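PDB 2IY9: subtilase cytotoxin subunit A from Escherichia coli, which cleaves the host endoplasmic reticulum chaperone BiP at a single site in the hinge between its ATPase and protein-binding domains, as the serine protease subunit of an AB5 cytotoxin. Local coordinates for residues S113-I118 with G142-I147; T91-L96 with N148-Q153; P230-H233 with G239-F242. All blocks are in the same frame, centred on the assembly; numbering follows the deposited sequence.

Contact 1: S113-I118 with G142-I147; sequences SSRRVI and GEEKII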
loop_
_atom_site.group_PDB
_atom_site.type_symbol
_atom_site.label_atom_id
_atom_site.label_comp_id
_atom_site.label_asym_id
_atom_site.label_seq_id
_atom_site.Cartn_x
_atom_site.Cartn_y
_atom_site.Cartn_z
ATOM N N SER A 113 3.800 1.147 11.978
ATOM C CA SER A 113 5.113 0.578 12.274
ATOM C C SER A 113 6.036 0.905 11.110
ATOM O O SER A 113 5.878 0.358 10.006
ATOM C CB SER A 113 5.020 -0.934 12.479
ATOM O OG SER A 113 6.306 -1.480 12.710
ATOM N N SER A 114 6.990 1.800 11.362
ATOM C CA SER A 114 7.910 2.251 10.331
ATOM C C SER A 114 9.098 1.306 10.207
ATOM O O SER A 114 9.766 0.984 11.198
ATOM C CB SER A 114 8.393 3.664 10.606
ATOM O OG SER A 114 9.250 4.092 9.568
ATOM N N ARG A 115 9.340 0.840 8.988
ATOM C CA ARG A 115 10.476 -0.024 8.735
ATOM C C ARG A 115 11.299 0.635 7.645
ATOM O O ARG A 115 10.959 0.573 6.447
ATOM C CB ARG A 115 10.007 -1.440 8.375
ATOM C CG ARG A 115 9.291 -2.129 9.538
ATOM C CD ARG A 115 8.712 -3.489 9.198
ATOM N NE ARG A 115 8.175 -4.106 10.413
ATOM C CZ ARG A 115 8.877 -4.891 11.228
ATOM N NH1 ARG A 115 10.150 -5.174 10.952
ATOM N NH2 ARG A 115 8.311 -5.383 12.320
ATOM N N ARG A 116 12.374 1.300 8.064
ATOM C CA ARG A 116 13.157 2.084 7.115
ATOM C C ARG A 116 14.102 1.184 6.325
ATOM O O ARG A 116 14.936 0.502 6.915
ATOM C CB ARG A 116 13.913 3.227 7.793
ATOM C CG ARG A 116 14.627 4.109 6.760
ATOM C CD ARG A 116 15.508 5.214 7.346
ATOM N NE ARG A 116 16.575 5.499 6.380
ATOM C CZ ARG A 116 17.757 6.048 6.656
ATOM N NH1 ARG A 116 18.078 6.443 7.887
ATOM N NH2 ARG A 116 18.628 6.212 5.674
ATOM N N VAL A 117 13.974 1.198 4.996
ATOM C CA VAL A 117 14.779 0.317 4.128
ATOM C C VAL A 117 15.636 1.056 3.086
ATOM O O VAL A 117 16.486 0.441 2.420
ATOM C CB VAL A 117 13.900 -0.750 3.416
ATOM C CG1 VAL A 117 13.273 -1.683 4.432
ATOM C CG2 VAL A 117 12.831 -0.091 2.550
ATOM N N ILE A 118 15.377 2.361 2.949
ATOM C CA ILE A 118 16.066 3.262 2.020
ATOM C C ILE A 118 16.188 4.650 2.680
ATOM O O ILE A 118 15.468 4.943 3.630
ATOM C CB ILE A 118 15.337 3.373 0.638
ATOM C CG1 ILE A 118 13.893 3.891 0.795
ATOM C CG2 ILE A 118 15.394 2.034 -0.127
ATOM C CD1 ILE A 118 13.115 4.056 -0.523
ATOM N N GLY A 142 -3.751 -8.327 13.604
ATOM C CA GLY A 142 -4.019 -6.928 13.249
ATOM C C GLY A 142 -2.813 -6.002 13.366
ATOM O O GLY A 142 -2.854 -4.878 12.862
ATOM N N GLU A 143 -1.760 -6.461 14.047
ATOM C CA GLU A 143 -0.494 -5.720 14.127
ATOM C C GLU A 143 0.409 -6.142 12.971
ATOM O O GLU A 143 0.894 -7.280 12.935
ATOM C CB GLU A 143 0.204 -5.935 15.483
ATOM C CG GLU A 143 -0.625 -5.458 16.690
ATOM C CD GLU A 143 0.052 -5.671 18.042
ATOM O OE1 GLU A 143 1.022 -6.460 18.142
ATOM O OE2 GLU A 143 -0.391 -5.032 19.025
ATOM N N GLU A 144 0.604 -5.225 12.020
ATOM C CA GLU A 144 1.440 -5.460 10.824
ATOM C C GLU A 144 0.935 -6.623 9.944
ATOM O O GLU A 144 1.718 -7.352 9.308
ATOM C CB GLU A 144 2.922 -5.607 11.207
ATOM C CG GLU A 144 3.466 -4.416 12.000
ATOM C CD GLU A 144 4.975 -4.318 11.956
ATOM O OE1 GLU A 144 5.613 -4.572 12.993
ATOM O OE2 GLU A 144 5.525 -3.977 10.891
ATOM N N LYS A 145 -0.385 -6.786 9.921
ATOM C CA LYS A 145 -1.055 -7.711 9.011
ATOM C C LYS A 145 -1.052 -7.123 7.595
ATOM O O LYS A 145 -0.871 -7.840 6.587
ATOM C CB LYS A 145 -2.502 -7.912 9.472
ATOM C CG LYS A 145 -3.230 -9.076 8.815
ATOM C CD LYS A 145 -4.670 -9.147 9.297
ATOM C CE LYS A 145 -5.388 -10.404 8.808
ATOM N NZ LYS A 145 -4.819 -11.667 9.404
ATOM N N ILE A 146 -1.298 -5.817 7.538
ATOM C CA ILE A 146 -1.281 -5.085 6.289
ATOM C C ILE A 146 0.060 -4.383 6.181
ATOM O O ILE A 146 0.391 -3.534 7.009
ATOM C CB ILE A 146 -2.427 -4.048 6.185
ATOM C CG1 ILE A 146 -3.803 -4.702 6.420
ATOM C CG2 ILE A 146 -2.349 -3.316 4.836
ATOM C CD1 ILE A 146 -4.031 -6.039 5.651
ATOM N N ILE A 147 0.810 -4.753 5.144
ATOM C CA ILE A 147 2.161 -4.267 4.914
ATOM C C ILE A 147 2.213 -3.375 3.671
ATOM O O ILE A 147 2.034 -3.847 2.544
ATOM C CB ILE A 147 3.155 -5.461 4.753
ATOM C CG1 ILE A 147 3.093 -6.399 5.975
ATOM C CG2 ILE A 147 4.585 -4.963 4.538
ATOM C CD1 ILE A 147 3.709 -7.772 5.700
#

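Contact 2: T91-L96 with N148-Q153; sequences TAMASL and NISGGQ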
loop_
_atom_site.group_PDB
_atom_site.type_symbol
_atom_site.label_atom_id
_atom_site.label_comp_id
_atom_site.label_asym_id
_atom_site.label_seq_id
_atom_site.Cartn_x
_atom_site.Cartn_y
_atom_site.Cartn_z
ATOM N N THR A 91 7.014 9.431 5.541
ATOM C CA THR A 91 6.070 10.296 6.275
ATOM C C THR A 91 4.811 10.572 5.440
ATOM O O THR A 91 3.685 10.512 5.946
ATOM C CB THR A 91 6.723 11.652 6.688
ATOM O OG1 THR A 91 7.953 11.406 7.379
ATOM C CG2 THR A 91 5.801 12.458 7.599
ATOM N N ALA A 92 5.015 10.878 4.160
ATOM C CA ALA A 92 3.915 11.081 3.227
ATOM C C ALA A 92 2.952 9.881 3.221
ATOM O O ALA A 92 1.743 10.052 3.365
ATOM C CB ALA A 92 4.453 11.349 1.830
ATOM N N MET A 93 3.502 8.676 3.062
ATOM C CA MET A 93 2.687 7.455 2.964
ATOM C C MET A 93 1.934 7.172 4.254
ATOM O O MET A 93 0.715 6.929 4.233
ATOM C CB MET A 93 3.547 6.255 2.557
ATOM C CG MET A 93 4.321 6.452 1.224
ATOM S SD MET A 93 3.248 6.816 -0.176
ATOM C CE MET A 93 3.601 8.533 -0.512
ATOM N N ALA A 94 2.662 7.241 5.369
ATOM C CA ALA A 94 2.096 7.113 6.703
ATOM C C ALA A 94 0.949 8.093 6.893
ATOM O O ALA A 94 -0.085 7.720 7.439
ATOM C CB ALA A 94 3.155 7.319 7.772
ATOM N N SER A 95 1.118 9.330 6.417
ATOM C CA SER A 95 0.064 10.328 6.583
ATOM C C SER A 95 -1.197 9.935 5.816
ATOM O O SER A 95 -2.300 10.075 6.347
ATOM C CB SER A 95 0.539 11.749 6.248
ATOM O OG SER A 95 0.665 11.991 4.853
ATOM N N LEU A 96 -1.034 9.421 4.590
ATOM C CA LEU A 96 -2.186 9.023 3.770
ATOM C C LEU A 96 -2.984 7.870 4.390
ATOM O O LEU A 96 -4.207 7.826 4.277
ATOM C CB LEU A 96 -1.749 8.669 2.343
ATOM C CG LEU A 96 -1.189 9.828 1.514
ATOM C CD1 LEU A 96 -0.662 9.290 0.195
ATOM C CD2 LEU A 96 -2.232 10.958 1.291
ATOM N N ASN A 148 2.477 -2.088 3.888
ATOM C CA ASN A 148 2.496 -1.104 2.807
ATOM C C ASN A 148 3.882 -0.925 2.223
ATOM O O ASN A 148 4.835 -0.537 2.923
ATOM C CB ASN A 148 1.978 0.241 3.306
ATOM C CG ASN A 148 1.844 1.262 2.190
ATOM O OD1 ASN A 148 2.786 2.021 1.882
ATOM N ND2 ASN A 148 0.689 1.262 1.551
ATOM N N ILE A 149 3.984 -1.201 0.927
ATOM C CA ILE A 149 5.232 -1.025 0.203
ATOM C C ILE A 149 4.973 -0.101 -0.997
ATOM O O ILE A 149 4.734 -0.555 -2.119
ATOM C CB ILE A 149 5.845 -2.390 -0.207
ATOM C CG1 ILE A 149 5.864 -3.327 1.022
ATOM C CG2 ILE A 149 7.246 -2.188 -0.836
ATOM C CD1 ILE A 149 6.782 -4.539 0.943
ATOM N N SER A 150 5.010 1.200 -0.723
ATOM C CA SER A 150 4.820 2.239 -1.733
ATOM C C SER A 150 6.124 2.472 -2.508
ATOM O O SER A 150 6.720 3.554 -2.455
ATOM C CB SER A 150 4.362 3.543 -1.073
ATOM O OG SER A 150 2.997 3.500 -0.715
ATOM N N GLY A 151 6.565 1.438 -3.215
ATOM C CA GLY A 151 7.822 1.464 -3.950
ATOM C C GLY A 151 8.337 0.048 -4.024
ATOM O O GLY A 151 7.558 -0.896 -4.186
ATOM N N GLY A 152 9.647 -0.104 -3.872
ATOM C CA GLY A 152 10.252 -1.420 -3.891
ATOM C C GLY A 152 11.577 -1.453 -4.619
ATOM O O GLY A 152 12.213 -0.416 -4.823
ATOM N N GLN A 153 11.962 -2.652 -5.033
ATOM C CA GLN A 153 13.289 -2.916 -5.551
ATOM C C GLN A 153 13.216 -3.304 -7.026
ATOM O O GLN A 153 12.403 -4.145 -7.408
ATOM C CB GLN A 153 13.900 -4.061 -4.739
ATOM C CG GLN A 153 15.301 -4.468 -5.133
ATOM C CD GLN A 153 15.837 -5.593 -4.251
ATOM O OE1 GLN A 153 17.010 -5.592 -3.868
ATOM N NE2 GLN A 153 14.974 -6.545 -3.912
#

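Contact 3: P230-H233 with G239-F242; sequences PVLH and GSRF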
loop_
_atom_site.group_PDB
_atom_site.type_symbol
_atom_site.label_atom_id
_atom_site.label_comp_id
_atom_site.label_asym_id
_atom_site.label_seq_id
_atom_site.Cartn_x
_atom_site.Cartn_y
_atom_site.Cartn_z
ATOM N N PRO A 230 -13.133 6.277 -14.215
ATOM C CA PRO A 230 -11.716 6.557 -13.981
ATOM C C PRO A 230 -10.842 6.152 -15.142
ATOM O O PRO A 230 -11.194 5.250 -15.914
ATOM C CB PRO A 230 -11.375 5.687 -12.755
ATOM C CG PRO A 230 -12.675 5.341 -12.147
ATOM C CD PRO A 230 -13.632 5.240 -13.300
ATOM N N VAL A 231 -9.724 6.855 -15.268
ATOM C CA VAL A 231 -8.642 6.485 -16.158
ATOM C C VAL A 231 -7.367 6.458 -15.313
ATOM O O VAL A 231 -7.301 7.112 -14.259
ATOM C CB VAL A 231 -8.483 7.493 -17.314
ATOM C CG1 VAL A 231 -9.679 7.422 -18.264
ATOM C CG2 VAL A 231 -8.310 8.903 -16.777
ATOM N N LEU A 232 -6.372 5.697 -15.759
ATOM C CA LEU A 232 -5.079 5.675 -15.069
ATOM C C LEU A 232 -4.382 7.018 -15.209
ATOM O O LEU A 232 -4.463 7.650 -16.267
ATOM C CB LEU A 232 -4.180 4.536 -15.571
ATOM C CG LEU A 232 -4.141 3.293 -14.661
ATOM C CD1 LEU A 232 -5.459 2.519 -14.651
ATOM C CD2 LEU A 232 -2.979 2.359 -15.016
ATOM N N HIS A 233 -3.737 7.461 -14.129
ATOM C CA HIS A 233 -2.880 8.637 -14.154
ATOM C C HIS A 233 -1.752 8.409 -15.148
ATOM O O HIS A 233 -1.075 7.383 -15.110
ATOM C CB HIS A 233 -2.338 8.956 -12.747
ATOM C CG HIS A 233 -1.255 9.994 -12.730
ATOM N ND1 HIS A 233 -1.486 11.323 -13.019
ATOM C CD2 HIS A 233 0.067 9.895 -12.452
ATOM C CE1 HIS A 233 -0.350 11.995 -12.934
ATOM N NE2 HIS A 233 0.612 11.151 -12.597
ATOM N N GLY A 239 3.370 9.035 -14.058
ATOM C CA GLY A 239 2.302 8.241 -14.640
ATOM C C GLY A 239 2.334 6.798 -14.168
ATOM O O GLY A 239 3.420 6.227 -13.959
ATOM N N SER A 240 1.149 6.209 -14.005
ATOM C CA SER A 240 1.051 4.839 -13.493
ATOM C C SER A 240 1.556 3.833 -14.509
ATOM O O SER A 240 1.157 3.859 -15.668
ATOM C CB SER A 240 -0.396 4.491 -13.135
ATOM O OG SER A 240 -0.479 3.185 -12.580
ATOM N N ARG A 241 2.422 2.932 -14.065
ATOM C CA ARG A 241 2.647 1.696 -14.808
ATOM C C ARG A 241 1.341 0.895 -14.855
ATOM O O ARG A 241 0.416 1.137 -14.052
ATOM C CB ARG A 241 3.767 0.881 -14.173
ATOM C CG ARG A 241 5.119 1.432 -14.493
ATOM C CD ARG A 241 6.243 0.549 -13.999
ATOM N NE ARG A 241 7.516 1.083 -14.477
ATOM C CZ ARG A 241 8.710 0.590 -14.187
ATOM N NH1 ARG A 241 8.834 -0.482 -13.410
ATOM N NH2 ARG A 241 9.790 1.175 -14.688
ATOM N N PHE A 242 1.247 -0.032 -15.805
ATOM C CA PHE A 242 -0.006 -0.737 -16.052
ATOM C C PHE A 242 0.217 -2.087 -16.731
ATOM O O PHE A 242 1.323 -2.406 -17.183
ATOM C CB PHE A 242 -0.960 0.122 -16.903
ATOM C CG PHE A 242 -0.496 0.334 -18.330
ATOM C CD1 PHE A 242 -0.886 -0.545 -19.347
ATOM C CD2 PHE A 242 0.312 1.411 -18.656
ATOM C CE1 PHE A 242 -0.454 -0.357 -20.675
ATOM C CE2 PHE A 242 0.733 1.625 -19.984
ATOM C CZ PHE A 242 0.358 0.738 -20.990
HETATM O O HOH W 1 -0.333 5.405 -17.041
#

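Contact 1: S113-I118 with G142-I147
Within the beta-alpha-beta crossover that runs from strand 111-116 through helix 125-134 to strand 147-149, a buried salt bridge joins Arg115 to Glu144. Arginine suits the place because its guanidinium offers two N-H groups along one edge. NE donates to Glu144 OE2 at 2.7 Å with an N-H...O angle of 167°, and NH2 donates to Glu144 OE1 at 2.9 Å. This is a side-on, bidentate grip, with guanidinium and carboxylate nearly coplanar, 26° apart. OE2 receives NE on its syn lone pair, whereas OE1 is met on the syn side but somewhat out of the carboxylate plane. The two side chains approach from opposite directions: Glu144, at a corner of the chain, runs extended beyond CG, and Arg115 is straight from CG to NE. Ser113, two residues earlier on the strand, lies alongside the carboxylate, its CB 3.4 Å from Glu144 CD; a small side chain leaves room there for the acid.

Ser49 of strand 47-52 also bonds OE2, and Ser132 of helix 125-134 takes Arg115 NH1, while Phe69 makes a cation-pi contact with the guanidinium. The bidentate pairing and these further bonds probably offset part of the cost of burying the two charges. Strand 47-52 lies between 111-116 and 147-149, so the ion pair ties the two ends of a crossover that skips one strand in the parallel sheet of the subtilisin-like fold.

Contact 2: T91-L96 with N148-Q153
Ser150 OG has several neighbours: it is hydrogen-bonded to the backbone O of Ser272, has Asn148 OD1 at 3.0 Å, and across the contact lies 3.4 Å from Met93 SD. Serine fits because its short hydroxyl can reach Ser272 O, with Asn148 OD1 close by, while its CB still packs against the thioether, 3.7 Å from Met93 CG. The methionine comes from helix 84-98 and is bent rather than extended. With CG anti to the carbonyl carbon (chi1 -57°) and the chain bent at chi2 (-58°) and again at chi3, the sulfur is carried over the serine, and the flexible, apolar chain packs about 4 Å, at the nearest atoms, from the side chains of Asp52 and Ser272, probable members of the charge relay. Asn148 makes a looser touch, OD1 standing 4.4 Å from Met93 CB, and its amide ND2 is bonded to Ser279 OG.

Beyond the strand, Ser150 is the centre of an inverse gamma turn, and its backbone O is hydrogen-bonded to NE2 of His89, the probable charge-relay histidine, borne on the same helix as Met93. In subtilisins the segment that follows lines the substrate cleft, and Gly151 and Gly152 probably do so here. Helix 84-98 thus rests beside the end of strand 147-149, with helix 271-288 packed against both: Met93 touches Ser272, Leu96 touches Ala276, and both Asn148 and Ser150 touch Thr275.

Contact 3: P230-H233 with G239-F242
His233 and Gly239 bring the two segments together, their CA atoms 5.2 Å apart, where the long connection between the last two strands of the subtilisin-like parallel sheet, 215-221 and 249-252, folds back on itself. Neither segment is a regular strand. From Leu232 to His233 and from Gly239 to Arg241 the backbone is extended, with angles close to polyproline II. One direct backbone bond spans them: Ser240 N donates to His233 O at 2.7 Å, fairly straight at 163°, though the donor sits above the carbonyl plane and not on a lone pair. A water donates to the same His233 O, at 2.9 Å, so one carbonyl takes two donors; the water's approach to Ser240 O is too short to be trusted in detail.

Without a side chain, Gly239 does not crowd His233 O, and its CA lies 3.5 Å from His233 CD2. CG stands anti to the backbone N of the histidine (chi1 169°), which brings the ring near the glycine, and both ring nitrogens have partners, NE2 with Thr238 OG1 and ND1 with Gln254 NE2.

Further along, Leu232 supplies the apolar part. Its CD2 methyl packs 3.6 Å from Ser240 OG and 3.7 Å from Arg241 O. Serine suits this place because its hydroxyl turns inward on its own chain, OG donating to Arg241 O at 2.7 Å while also being bonded to Ala220 N. Arg241 leaves the backbone on the side away from 230-233, and its NH2 forms a salt bridge with Asp184. Phe242 adds its CB, 3.6 Å from Leu232 CD2, while its ring leads off elsewhere and presents an edge, in plane, to Ser240 O.

Overall arrangement
From the N terminus, the chain passes two short helices and strands 47-52 and 65-70 before helix 84-98, which supplies 91-96 to contact 2; strand 111-116 then opens contact 1. Helix 125-134 follows, and the return at 142-147 closes contact 1; the next residues, 148-153, close contact 2, so contact 1 is nested inside the longer loop. The two share the parallel sheet, with about 10 Å between centres: contact 1 ties the ends of a crossover, and contact 2 joins the sheet to the helix of the probable catalytic histidine. Contact 3 follows in series, closing a short loop before strand 249-252. Between centres, it is about 26 Å from contact 1 and about 18 Å from contact 2.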